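Local coordinates for protein carbohydrate deacetylase (Enterococcus faecalis, PDB 2I5I) that probably removes acetyl groups from acetylated carbohydrates as a magnesium-dependent hydrolase of the YdjC family, a step in oligosaccharide breakdown, at residues K6-D12 / E207-C213; G31-S35 / L254-Y258; T34-A38 / D125-S129; L198-V202 / A247-I253. All blocks are in the same frame, centred on the assembly; numbering follows the deposited sequence.

Contact 1 of 4, residues K6-D12 / E207-C213; sequences KLIINAD and EVFEINC
Leu-7 and Ile-211 meet on one face of a parallel pair of strands, methyl against methyl, with Leu-7 CD1 3.7 Å from Ile-211 CD1. With chi1 at 177°, Leu-7 turns CG to the side of its carbonyl carbon, and its end comes nearer the adjoining strand. Ile-9 CG2 and Ala-11 CB carry this apolar face onward, both packing on Cys-213 SG. Lys-6, Ile-8, Asn-10, Val-208, Glu-210 and Asn-212 occupy the other face. There Ile-8 CD1 packs on Val-208 CG1 at 3.9 Å, but toward the C-terminal ends polar groups take over. Asn-212 ND2 donates to Asp-12 OD2 (3.1 Å); the bond lies in the amide plane yet reaches the carboxylate from above, the two planes being 53° apart. Arg-156 pairs with both Asp-12 and Glu-210, and probably eases the closeness of these two acids, while Tyr-258 binds Glu-210 OE1 and Ser-35 binds Asn-10 OD1. A ladder of backbone bonds underlies all this, from Lys-6 N to Glu-207 O (2.8 Å) through Asp-12 N to Cys-213 O (2.8 Å). Lys-6 also reaches Asp-111 of the second subunit. Strand 6-11 pairs in parallel with 208-213 and also with 35-38 and 254-256, strand 179-181 flanks 208-213, and helix 191-203 packs on Leu-7, Phe-209 and Ile-211.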
loop_
_atom_site.group_PDB
_atom_site.type_symbol
_atom_site.label_atom_id
_atom_site.label_comp_id
_atom_site.label_asym_id
_atom_site.label_seq_id
_atom_site.Cartn_x
_atom_site.Cartn_y
_atom_site.Cartn_z
ATOM N N LYS A 6 -12.376 22.188 21.829
ATOM C CA LYS A 6 -11.923 20.980 21.125
ATOM C C LYS A 6 -12.952 19.877 21.308
ATOM O O LYS A 6 -13.299 19.498 22.430
ATOM C CB LYS A 6 -10.552 20.560 21.629
ATOM C CG LYS A 6 -9.488 21.632 21.375
ATOM C CD LYS A 6 -8.195 21.171 22.037
ATOM C CE LYS A 6 -7.882 22.103 23.201
ATOM N NZ LYS A 6 -7.061 23.237 22.697
ATOM N N LEU A 7 -13.440 19.382 20.178
ATOM C CA LEU A 7 -14.516 18.418 20.146
ATOM C C LEU A 7 -14.041 17.087 19.536
ATOM O O LEU A 7 -13.659 17.043 18.383
ATOM C CB LEU A 7 -15.708 18.919 19.334
ATOM C CG LEU A 7 -16.865 17.936 19.198
ATOM C CD1 LEU A 7 -17.431 17.551 20.560
ATOM C CD2 LEU A 7 -18.005 18.493 18.345
ATOM N N ILE A 8 -14.057 16.071 20.369
ATOM C CA ILE A 8 -13.779 14.696 20.023
ATOM C C ILE A 8 -15.136 14.045 19.766
ATOM O O ILE A 8 -16.023 14.046 20.623
ATOM C CB ILE A 8 -13.021 14.001 21.157
ATOM C CG1 ILE A 8 -11.691 14.650 21.518
ATOM C CG2 ILE A 8 -12.856 12.524 20.833
ATOM C CD1 ILE A 8 -11.097 14.102 22.795
ATOM N N ILE A 9 -15.334 13.519 18.580
ATOM C CA ILE A 9 -16.489 12.759 18.128
ATOM C C ILE A 9 -15.990 11.337 17.930
ATOM O O ILE A 9 -15.224 11.017 17.033
ATOM C CB ILE A 9 -17.121 13.343 16.853
ATOM C CG1 ILE A 9 -17.446 14.813 17.042
ATOM C CG2 ILE A 9 -18.351 12.565 16.420
ATOM C CD1 ILE A 9 -18.093 15.518 15.884
ATOM N N ASN A 10 -16.403 10.502 18.885
ATOM C CA ASN A 10 -15.823 9.167 18.989
ATOM C C ASN A 10 -16.912 8.143 18.726
ATOM O O ASN A 10 -17.943 8.114 19.393
ATOM C CB ASN A 10 -15.188 8.898 20.364
ATOM C CG ASN A 10 -14.526 7.533 20.426
ATOM O OD1 ASN A 10 -13.308 7.387 20.253
ATOM N ND2 ASN A 10 -15.343 6.536 20.688
ATOM N N ALA A 11 -16.624 7.287 17.751
ATOM C CA ALA A 11 -17.518 6.184 17.427
ATOM C C ALA A 11 -17.197 4.984 18.296
ATOM O O ALA A 11 -16.088 4.449 18.238
ATOM C CB ALA A 11 -17.383 5.806 15.952
ATOM N N ASP A 12 -18.139 4.533 19.111
ATOM C CA ASP A 12 -17.914 3.330 19.894
ATOM C C ASP A 12 -18.101 2.063 19.049
ATOM O O ASP A 12 -18.837 2.070 18.053
ATOM C CB ASP A 12 -18.863 3.336 21.100
ATOM C CG ASP A 12 -18.590 4.475 22.063
ATOM O OD1 ASP A 12 -17.716 5.325 21.789
ATOM O OD2 ASP A 12 -19.266 4.523 23.118
ATOM N N GLU A 207 -12.715 22.993 27.910
ATOM C CA GLU A 207 -11.776 23.142 26.801
ATOM C C GLU A 207 -11.961 21.975 25.821
ATOM O O GLU A 207 -12.015 22.227 24.612
ATOM C CB GLU A 207 -10.336 23.226 27.286
ATOM C CG GLU A 207 -9.302 23.604 26.228
ATOM C CD GLU A 207 -7.902 23.132 26.579
ATOM O OE1 GLU A 207 -7.664 22.838 27.775
ATOM O OE2 GLU A 207 -7.026 23.038 25.684
ATOM N N VAL A 208 -12.056 20.762 26.348
ATOM C CA VAL A 208 -12.201 19.538 25.580
ATOM C C VAL A 208 -13.512 18.814 25.889
ATOM O O VAL A 208 -13.839 18.530 27.041
ATOM C CB VAL A 208 -11.048 18.554 25.821
ATOM C CG1 VAL A 208 -11.182 17.342 24.906
ATOM C CG2 VAL A 208 -9.700 19.233 25.605
ATOM N N PHE A 209 -14.238 18.497 24.822
ATOM C CA PHE A 209 -15.534 17.875 24.861
ATOM C C PHE A 209 -15.552 16.588 24.026
ATOM O O PHE A 209 -14.853 16.538 23.009
ATOM C CB PHE A 209 -16.625 18.804 24.336
ATOM C CG PHE A 209 -16.656 20.163 25.012
ATOM C CD1 PHE A 209 -15.693 21.111 24.732
ATOM C CD2 PHE A 209 -17.652 20.449 25.922
ATOM C CE1 PHE A 209 -15.713 22.343 25.358
ATOM C CE2 PHE A 209 -17.683 21.678 26.557
ATOM C CZ PHE A 209 -16.713 22.614 26.273
ATOM N N GLU A 210 -16.331 15.614 24.471
ATOM C CA GLU A 210 -16.493 14.368 23.724
ATOM C C GLU A 210 -17.975 14.124 23.471
ATOM O O GLU A 210 -18.804 14.083 24.383
ATOM C CB GLU A 210 -15.881 13.154 24.425
ATOM C CG GLU A 210 -16.049 11.889 23.589
ATOM C CD GLU A 210 -15.422 10.644 24.158
ATOM O OE1 GLU A 210 -14.835 10.708 25.258
ATOM O OE2 GLU A 210 -15.509 9.569 23.515
ATOM N N ILE A 211 -18.302 13.964 22.187
ATOM C CA ILE A 211 -19.610 13.409 21.854
ATOM C C ILE A 211 -19.421 11.973 21.387
ATOM O O ILE A 211 -18.660 11.734 20.444
ATOM C CB ILE A 211 -20.285 14.210 20.730
ATOM C CG1 ILE A 211 -20.780 15.598 21.120
ATOM C CG2 ILE A 211 -21.409 13.369 20.133
ATOM C CD1 ILE A 211 -20.912 16.546 19.936
ATOM N N ASN A 212 -20.060 10.982 22.011
ATOM C CA ASN A 212 -19.854 9.616 21.509
ATOM C C ASN A 212 -21.024 9.277 20.577
ATOM O O ASN A 212 -22.066 9.953 20.510
ATOM C CB ASN A 212 -19.684 8.593 22.613
ATOM C CG ASN A 212 -20.943 8.195 23.342
ATOM O OD1 ASN A 212 -21.789 9.057 23.589
ATOM N ND2 ASN A 212 -21.064 6.928 23.700
ATOM N N CYS A 213 -20.806 8.205 19.809
ATOM C CA CYS A 213 -21.833 7.820 18.842
ATOM C C CYS A 213 -21.627 6.369 18.406
ATOM O O CYS A 213 -20.590 5.803 18.720
ATOM C CB CYS A 213 -21.815 8.745 17.628
ATOM S SG CYS A 213 -20.215 8.904 16.799
#

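Contact 2 of 4, residues G31-S35 / L254-Y258; sequences GVVTS and LLANY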
loop_
_atom_site.group_PDB
_atom_site.type_symbol
_atom_site.label_atom_id
_atom_site.label_comp_id
_atom_site.label_asym_id
_atom_site.label_seq_id
_atom_site.Cartn_x
_atom_site.Cartn_y
_atom_site.Cartn_z
ATOM N N GLY A 31 -17.318 12.161 6.969
ATOM C CA GLY A 31 -18.130 12.810 7.984
ATOM C C GLY A 31 -17.277 13.390 9.107
ATOM O O GLY A 31 -16.093 13.634 8.920
ATOM N N VAL A 32 -17.870 13.593 10.287
ATOM C CA VAL A 32 -17.115 14.319 11.319
ATOM C C VAL A 32 -16.583 13.453 12.449
ATOM O O VAL A 32 -16.031 13.988 13.427
ATOM C CB VAL A 32 -17.997 15.466 11.877
ATOM C CG1 VAL A 32 -18.247 16.505 10.787
ATOM C CG2 VAL A 32 -19.299 14.935 12.437
ATOM N N VAL A 33 -16.670 12.133 12.376
ATOM C CA VAL A 33 -16.085 11.236 13.371
ATOM C C VAL A 33 -14.565 11.366 13.333
ATOM O O VAL A 33 -13.922 11.210 12.289
ATOM C CB VAL A 33 -16.493 9.767 13.173
ATOM C CG1 VAL A 33 -15.702 8.850 14.096
ATOM C CG2 VAL A 33 -17.996 9.610 13.375
ATOM N N THR A 34 -13.952 11.677 14.477
ATOM C CA THR A 34 -12.504 11.885 14.491
ATOM C C THR A 34 -11.735 10.800 15.211
ATOM O O THR A 34 -10.492 10.727 15.143
ATOM C CB THR A 34 -12.158 13.233 15.188
ATOM O OG1 THR A 34 -12.391 13.003 16.585
ATOM C CG2 THR A 34 -13.060 14.367 14.764
ATOM N N SER A 35 -12.451 9.933 15.898
ATOM C CA SER A 35 -11.916 8.891 16.749
ATOM C C SER A 35 -12.860 7.708 16.847
ATOM O O SER A 35 -14.063 7.871 16.587
ATOM C CB SER A 35 -11.700 9.523 18.130
ATOM O OG SER A 35 -11.219 8.581 19.065
ATOM N N LEU A 254 -13.146 23.162 16.912
ATOM C CA LEU A 254 -12.008 22.397 16.431
ATOM C C LEU A 254 -12.276 20.906 16.574
ATOM O O LEU A 254 -12.529 20.449 17.694
ATOM C CB LEU A 254 -10.707 22.689 17.180
ATOM C CG LEU A 254 -10.067 24.066 17.020
ATOM C CD1 LEU A 254 -8.802 24.175 17.855
ATOM C CD2 LEU A 254 -9.820 24.349 15.545
ATOM N N LEU A 255 -12.225 20.147 15.471
ATOM C CA LEU A 255 -12.452 18.706 15.648
ATOM C C LEU A 255 -11.161 17.995 16.003
ATOM O O LEU A 255 -10.211 17.967 15.231
ATOM C CB LEU A 255 -13.067 18.085 14.387
ATOM C CG LEU A 255 -14.562 18.327 14.183
ATOM C CD1 LEU A 255 -15.011 17.819 12.809
ATOM C CD2 LEU A 255 -15.389 17.661 15.281
ATOM N N ALA A 256 -11.149 17.383 17.187
ATOM C CA ALA A 256 -9.950 16.792 17.739
ATOM C C ALA A 256 -10.082 15.328 18.098
ATOM O O ALA A 256 -11.124 14.692 17.957
ATOM C CB ALA A 256 -9.596 17.600 18.998
ATOM N N ASN A 257 -8.989 14.778 18.620
ATOM C CA ASN A 257 -8.952 13.386 19.059
ATOM C C ASN A 257 -8.228 13.331 20.402
ATOM O O ASN A 257 -7.869 14.417 20.882
ATOM C CB ASN A 257 -8.303 12.475 18.019
ATOM C CG ASN A 257 -6.921 12.931 17.608
ATOM O OD1 ASN A 257 -6.086 13.279 18.451
ATOM N ND2 ASN A 257 -6.704 12.922 16.297
ATOM N N TYR A 258 -8.068 12.159 20.991
ATOM C CA TYR A 258 -7.437 12.086 22.319
ATOM C C TYR A 258 -5.945 12.343 22.294
ATOM O O TYR A 258 -5.303 12.331 23.355
ATOM C CB TYR A 258 -7.731 10.741 22.999
ATOM C CG TYR A 258 -9.009 10.675 23.805
ATOM C CD1 TYR A 258 -10.255 10.514 23.235
ATOM C CD2 TYR A 258 -8.984 10.767 25.198
ATOM C CE1 TYR A 258 -11.437 10.452 23.958
ATOM C CE2 TYR A 258 -10.146 10.701 25.932
ATOM C CZ TYR A 258 -11.377 10.545 25.343
ATOM O OH TYR A 258 -12.509 10.478 26.108
HETATM O O HOH W 1 -8.805 12.553 14.253
HETATM O O HOH W 2 -8.959 9.733 19.706
#
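Thr-34, in the irregular chain before strand 35-38, meets Ala-256 at the end of the short strand 254-256; the two backbones do not pair. Beyond Ala-256 the chain gives way to a loop, and Tyr-258 has 3-10 conformation. The backbones are joined instead through a side chain: Thr-34 OG1 donates to Ala-256 O at 2.5 Å, a short bond whose donor is tilted 32° from the carbonyl plane. Thr-34 places this hydroxyl between its own backbone N and carbonyl carbon (chi1 73°), which leaves CG2 beside the N and facing Leu-255, 3.7 Å from Leu-255 CB. Threonine suits the spot because one branch binds the carbonyl while the other packs on the leucine. Strands 35-38 and 254-256 both pair in parallel with strand 6-11, so the contact brings the loop that leads into strand 35-38 up to strand 254-256 in the parallel sheet of this YdjC-family protein. Leu-255 crosses Val-32 at a slant, its CD1 3.9 Å from Val-32 CB; both are apolar, and Ile-248 of helix 242-250 touches the two of them. On the polar side two waters complete the join. One donates to Thr-34 O and accepts from Asn-257 ND2 (3.0 Å), whose OD1 is held by the backbone N of Glu-259. The second donates to Ser-35 OG and accepts from Tyr-258 N (2.9 Å), lying in the plane of the tyrosine ring at its edge. Ala-256 and Asn-257 also pack against Ile-115 and Met-118 of the second subunit.

Contact 3 of 4, residues T34-A38 / D125-S129; sequences TSTTA and DHIDS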
loop_
_atom_site.group_PDB
_atom_site.type_symbol
_atom_site.label_atom_id
_atom_site.label_comp_id
_atom_site.label_asym_id
_atom_site.label_seq_id
_atom_site.Cartn_x
_atom_site.Cartn_y
_atom_site.Cartn_z
ATOM N N THR A 34 -13.952 11.677 14.477
ATOM C CA THR A 34 -12.504 11.885 14.491
ATOM C C THR A 34 -11.735 10.800 15.211
ATOM O O THR A 34 -10.492 10.727 15.143
ATOM C CB THR A 34 -12.158 13.233 15.188
ATOM O OG1 THR A 34 -12.391 13.003 16.585
ATOM C CG2 THR A 34 -13.060 14.367 14.764
ATOM N N SER A 35 -12.451 9.933 15.898
ATOM C CA SER A 35 -11.916 8.891 16.749
ATOM C C SER A 35 -12.860 7.708 16.847
ATOM O O SER A 35 -14.063 7.871 16.587
ATOM C CB SER A 35 -11.700 9.523 18.130
ATOM O OG SER A 35 -11.219 8.581 19.065
ATOM N N THR A 36 -12.333 6.565 17.234
ATOM C CA THR A 36 -13.134 5.395 17.566
ATOM C C THR A 36 -12.465 4.627 18.692
ATOM O O THR A 36 -11.261 4.781 18.945
ATOM C CB THR A 36 -13.342 4.512 16.326
ATOM O OG1 THR A 36 -14.328 3.484 16.525
ATOM C CG2 THR A 36 -12.019 3.825 15.985
ATOM N N THR A 37 -13.251 3.779 19.338
ATOM C CA THR A 37 -12.670 2.861 20.333
ATOM C C THR A 37 -13.083 1.431 19.985
ATOM O O THR A 37 -14.269 1.258 19.681
ATOM C CB THR A 37 -13.076 3.200 21.769
ATOM O OG1 THR A 37 -14.481 3.426 21.867
ATOM C CG2 THR A 37 -12.341 4.478 22.174
ATOM N N ALA A 38 -12.105 0.553 20.015
ATOM C CA ALA A 38 -12.175 -0.798 19.487
ATOM C C ALA A 38 -12.215 -1.897 20.530
ATOM O O ALA A 38 -11.540 -1.796 21.558
ATOM C CB ALA A 38 -10.937 -1.002 18.600
ATOM N N ASP A 125 -4.828 5.181 21.850
ATOM C CA ASP A 125 -4.517 6.552 22.270
ATOM C C ASP A 125 -5.335 6.935 23.501
ATOM O O ASP A 125 -5.157 8.019 24.092
ATOM C CB ASP A 125 -4.729 7.492 21.084
ATOM C CG ASP A 125 -6.161 7.785 20.711
ATOM O OD1 ASP A 125 -7.036 7.046 21.202
ATOM O OD2 ASP A 125 -6.401 8.748 19.938
ATOM N N HIS A 126 -6.271 6.077 23.906
ATOM C CA HIS A 126 -7.110 6.328 25.072
ATOM C C HIS A 126 -7.945 5.103 25.414
ATOM O O HIS A 126 -7.920 4.083 24.722
ATOM C CB HIS A 126 -7.993 7.547 24.856
ATOM C CG HIS A 126 -9.260 7.402 24.095
ATOM N ND1 HIS A 126 -9.287 7.343 22.719
ATOM C CD2 HIS A 126 -10.555 7.324 24.490
ATOM C CE1 HIS A 126 -10.548 7.240 22.320
ATOM N NE2 HIS A 126 -11.356 7.213 23.369
ATOM N N ILE A 127 -8.669 5.227 26.516
ATOM C CA ILE A 127 -9.482 4.173 27.082
ATOM C C ILE A 127 -10.901 4.654 27.321
ATOM O O ILE A 127 -11.155 5.767 27.779
ATOM C CB ILE A 127 -8.917 3.672 28.444
ATOM C CG1 ILE A 127 -7.522 3.074 28.351
ATOM C CG2 ILE A 127 -9.876 2.699 29.103
ATOM C CD1 ILE A 127 -6.867 2.824 29.690
ATOM N N ASP A 128 -11.865 3.795 27.032
ATOM C CA ASP A 128 -13.262 4.023 27.370
ATOM C C ASP A 128 -13.877 2.650 27.603
ATOM O O ASP A 128 -13.110 1.679 27.616
ATOM C CB ASP A 128 -13.967 4.843 26.317
ATOM C CG ASP A 128 -14.279 4.110 25.020
ATOM O OD1 ASP A 128 -13.855 2.957 24.844
ATOM O OD2 ASP A 128 -14.959 4.735 24.174
ATOM N N SER A 129 -15.199 2.534 27.739
ATOM C CA SER A 129 -15.753 1.213 27.969
ATOM C C SER A 129 -17.149 1.051 27.373
ATOM O O SER A 129 -17.964 1.993 27.360
ATOM C CB SER A 129 -15.897 0.938 29.492
ATOM O OG SER A 129 -17.011 1.788 29.771
HETATM O O HOH W 2 -8.959 9.733 19.706
#
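Thr-37 and Asp-128 each set a polar group between the backbone N and the carbonyl carbon (chi1 47° for OG1, 74° for CG), and these torsions aim hydroxyl and carboxylate at each other from opposite directions. Thr-37 OG1 donates to Asp-128 OD2 at 2.7 Å, arriving on the syn side and 18° out of the carboxylate plane. The threonine's other branch, CG2, lies close to the imidazole of His-126, 3.1 Å from its NE2, and the two side chains cross at about a right angle. His-126 is steadied from within its own segment, since ND1 donates almost straight to Asp-125 OD1 (2.7 Å). The water that bridges Ser-35 and Tyr-258 also donates to Asp-125 OD2 (2.8 Å). The ring of Tyr-258 stacks on His-126. Strands 35-38 and 127-129 are not neighbours: strand 60-65 pairs with both, and its His-64 bonds through ND1 to Asp-128 OD1. With both carboxylate oxygens engaged, the rotation of Asp-128 should be restricted, and the aspartate would help orient His-64, consistent with a second-shell role beside a possible metal site formed by Asp-13, His-64 and the predicted magnesium ligand His-130.

Contact 4 of 4, residues L198-V202 / A247-I253; sequences LDMVV and AIEERGI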
loop_
_atom_site.group_PDB
_atom_site.type_symbol
_atom_site.label_atom_id
_atom_site.label_comp_id
_atom_site.label_asym_id
_atom_site.label_seq_id
_atom_site.Cartn_x
_atom_site.Cartn_y
_atom_site.Cartn_z
ATOM N N LEU A 198 -23.816 20.956 20.009
ATOM C CA LEU A 198 -22.740 21.866 19.600
ATOM C C LEU A 198 -22.900 23.194 20.334
ATOM O O LEU A 198 -21.955 23.803 20.827
ATOM C CB LEU A 198 -22.730 22.050 18.082
ATOM C CG LEU A 198 -22.378 20.824 17.236
ATOM C CD1 LEU A 198 -22.516 21.141 15.750
ATOM C CD2 LEU A 198 -20.975 20.339 17.565
ATOM N N ASP A 199 -24.134 23.670 20.420
ATOM C CA ASP A 199 -24.343 24.924 21.139
ATOM C C ASP A 199 -23.903 24.775 22.591
ATOM O O ASP A 199 -23.318 25.685 23.180
ATOM C CB ASP A 199 -25.812 25.324 21.056
ATOM C CG ASP A 199 -26.255 25.708 19.661
ATOM O OD1 ASP A 199 -25.407 26.223 18.904
ATOM O OD2 ASP A 199 -27.446 25.489 19.360
HETATM N N MSE A 200 -24.191 23.608 23.161
HETATM C CA MSE A 200 -23.763 23.321 24.534
HETATM C C MSE A 200 -22.250 23.512 24.587
HETATM O O MSE A 200 -21.721 24.163 25.487
HETATM C CB MSE A 200 -24.168 21.938 25.018
HETATM C CG MSE A 200 -25.616 21.776 25.470
HETATM SE SE MSE A 200 -26.012 20.057 25.893
HETATM C CE MSE A 200 -27.496 20.286 26.874
ATOM N N VAL A 201 -21.533 22.974 23.596
ATOM C CA VAL A 201 -20.075 23.128 23.681
ATOM C C VAL A 201 -19.678 24.591 23.624
ATOM O O VAL A 201 -18.780 25.074 24.304
ATOM C CB VAL A 201 -19.348 22.360 22.564
ATOM C CG1 VAL A 201 -17.878 22.751 22.513
ATOM C CG2 VAL A 201 -19.508 20.864 22.797
ATOM N N VAL A 202 -20.363 25.333 22.769
ATOM C CA VAL A 202 -19.962 26.719 22.568
ATOM C C VAL A 202 -20.259 27.544 23.814
ATOM O O VAL A 202 -19.613 28.551 24.094
ATOM C CB VAL A 202 -20.682 27.326 21.359
ATOM C CG1 VAL A 202 -20.685 28.842 21.440
ATOM C CG2 VAL A 202 -20.026 26.870 20.064
ATOM N N ALA A 247 -22.209 23.235 10.682
ATOM C CA ALA A 247 -22.523 23.696 12.037
ATOM C C ALA A 247 -21.268 23.815 12.889
ATOM O O ALA A 247 -21.062 24.787 13.628
ATOM C CB ALA A 247 -23.505 22.776 12.731
ATOM N N ILE A 248 -20.407 22.800 12.792
ATOM C CA ILE A 248 -19.169 22.849 13.590
ATOM C C ILE A 248 -18.333 24.029 13.131
ATOM O O ILE A 248 -17.771 24.797 13.917
ATOM C CB ILE A 248 -18.456 21.492 13.475
ATOM C CG1 ILE A 248 -19.129 20.439 14.374
ATOM C CG2 ILE A 248 -16.962 21.575 13.729
ATOM C CD1 ILE A 248 -19.128 19.034 13.817
ATOM N N GLU A 249 -18.305 24.201 11.807
ATOM C CA GLU A 249 -17.657 25.335 11.170
ATOM C C GLU A 249 -18.165 26.672 11.717
ATOM O O GLU A 249 -17.375 27.484 12.202
ATOM C CB GLU A 249 -17.855 25.292 9.648
ATOM C CG GLU A 249 -17.254 24.095 8.947
ATOM C CD GLU A 249 -16.790 24.323 7.525
ATOM O OE1 GLU A 249 -16.658 25.485 7.084
ATOM O OE2 GLU A 249 -16.541 23.307 6.829
ATOM N N GLU A 250 -19.466 26.902 11.645
ATOM C CA GLU A 250 -20.112 28.143 12.048
ATOM C C GLU A 250 -19.826 28.488 13.506
ATOM O O GLU A 250 -19.935 29.642 13.925
ATOM C CB GLU A 250 -21.624 28.046 11.827
ATOM C CG GLU A 250 -22.523 28.662 12.879
ATOM N N ARG A 251 -19.493 27.463 14.286
ATOM C CA ARG A 251 -19.306 27.704 15.715
ATOM C C ARG A 251 -17.829 27.762 16.071
ATOM O O ARG A 251 -17.515 27.863 17.255
ATOM C CB ARG A 251 -19.993 26.626 16.545
ATOM C CG ARG A 251 -21.501 26.797 16.634
ATOM C CD ARG A 251 -22.155 25.558 17.183
ATOM N NE ARG A 251 -23.602 25.573 17.216
ATOM C CZ ARG A 251 -24.423 25.578 16.174
ATOM N NH1 ARG A 251 -23.955 25.573 14.937
ATOM N NH2 ARG A 251 -25.734 25.590 16.366
ATOM N N GLY A 252 -16.957 27.697 15.071
ATOM C CA GLY A 252 -15.527 27.766 15.289
ATOM C C GLY A 252 -14.972 26.559 16.016
ATOM O O GLY A 252 -13.823 26.604 16.485
ATOM N N ILE A 253 -15.725 25.467 16.123
ATOM C CA ILE A 253 -15.252 24.327 16.909
ATOM C C ILE A 253 -14.177 23.537 16.166
ATOM O O ILE A 253 -14.299 23.298 14.966
ATOM C CB ILE A 253 -16.431 23.414 17.310
ATOM C CG1 ILE A 253 -17.436 24.176 18.171
ATOM C CG2 ILE A 253 -15.971 22.129 17.973
ATOM C CD1 ILE A 253 -18.776 23.550 18.398
#
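Arg-251 grips Asp-199 side-on, with NE and NH2 both donating to the single oxygen OD1, each at 2.6 Å through a bent bond (139° and 132° at the hydrogen). The two nitrogens approach from the same face of the carboxylate, whose plane is turned 25° from the guanidinium. An extended chain from CG to NE carries the charged end across to helix 191-203, while NH1 turns back to Ala-247 O at 3.3 Å, a longer bond from above the carbonyl plane that may steady the group. The aliphatic part of the arginine is used as well: its CD lies 3.7 Å from Leu-198 CB, and its CB 3.5 Å from Val-202 CG2. Further in, Leu-198 splays its two methyls, CD1 onto Ala-247 CB (3.6 Å) and CD2 onto Ile-248 CG1 (3.7 Å). Ile-253 CD1 fits among Leu-198, Val-201 and Val-202, and Leu-7 of strand 6-11 touches Leu-198 and Ile-253 from the sheet side. Helix 242-250 ends in a Schellman motif, where the positive phi of Gly-252 suits glycine, and Ile-253 beyond it points at the neighbouring helix. Arg-251 thus offers a charge to Asp-199 and an aliphatic stem to Leu-198 and Val-202, so one residue links the partly exposed polar edge to the apolar interior between the helices.

How the contacts relate
Contacts 1, 2 and 3 reach the same parallel sheet, and contact 4 joins two of the helices laid against it. Contact 3 is central, its centre about 5 Å from that of the chain, and is mainly polar; contact 4 is peripheral, about 22 Å away between the same centres, and has an apolar interior edged by charge. Contact 1 combines both characters, meeting contact 4 through Leu-7 and Phe-209 and contact 3 through Asn-10 and Ala-11. Contacts 2 and 3 share Thr-34, Ser-35 and a water. Backbone pairing dominates contact 1, whereas the others rely on side chains. Contacts 1 and 2 also reach the second subunit, unlike contact 3.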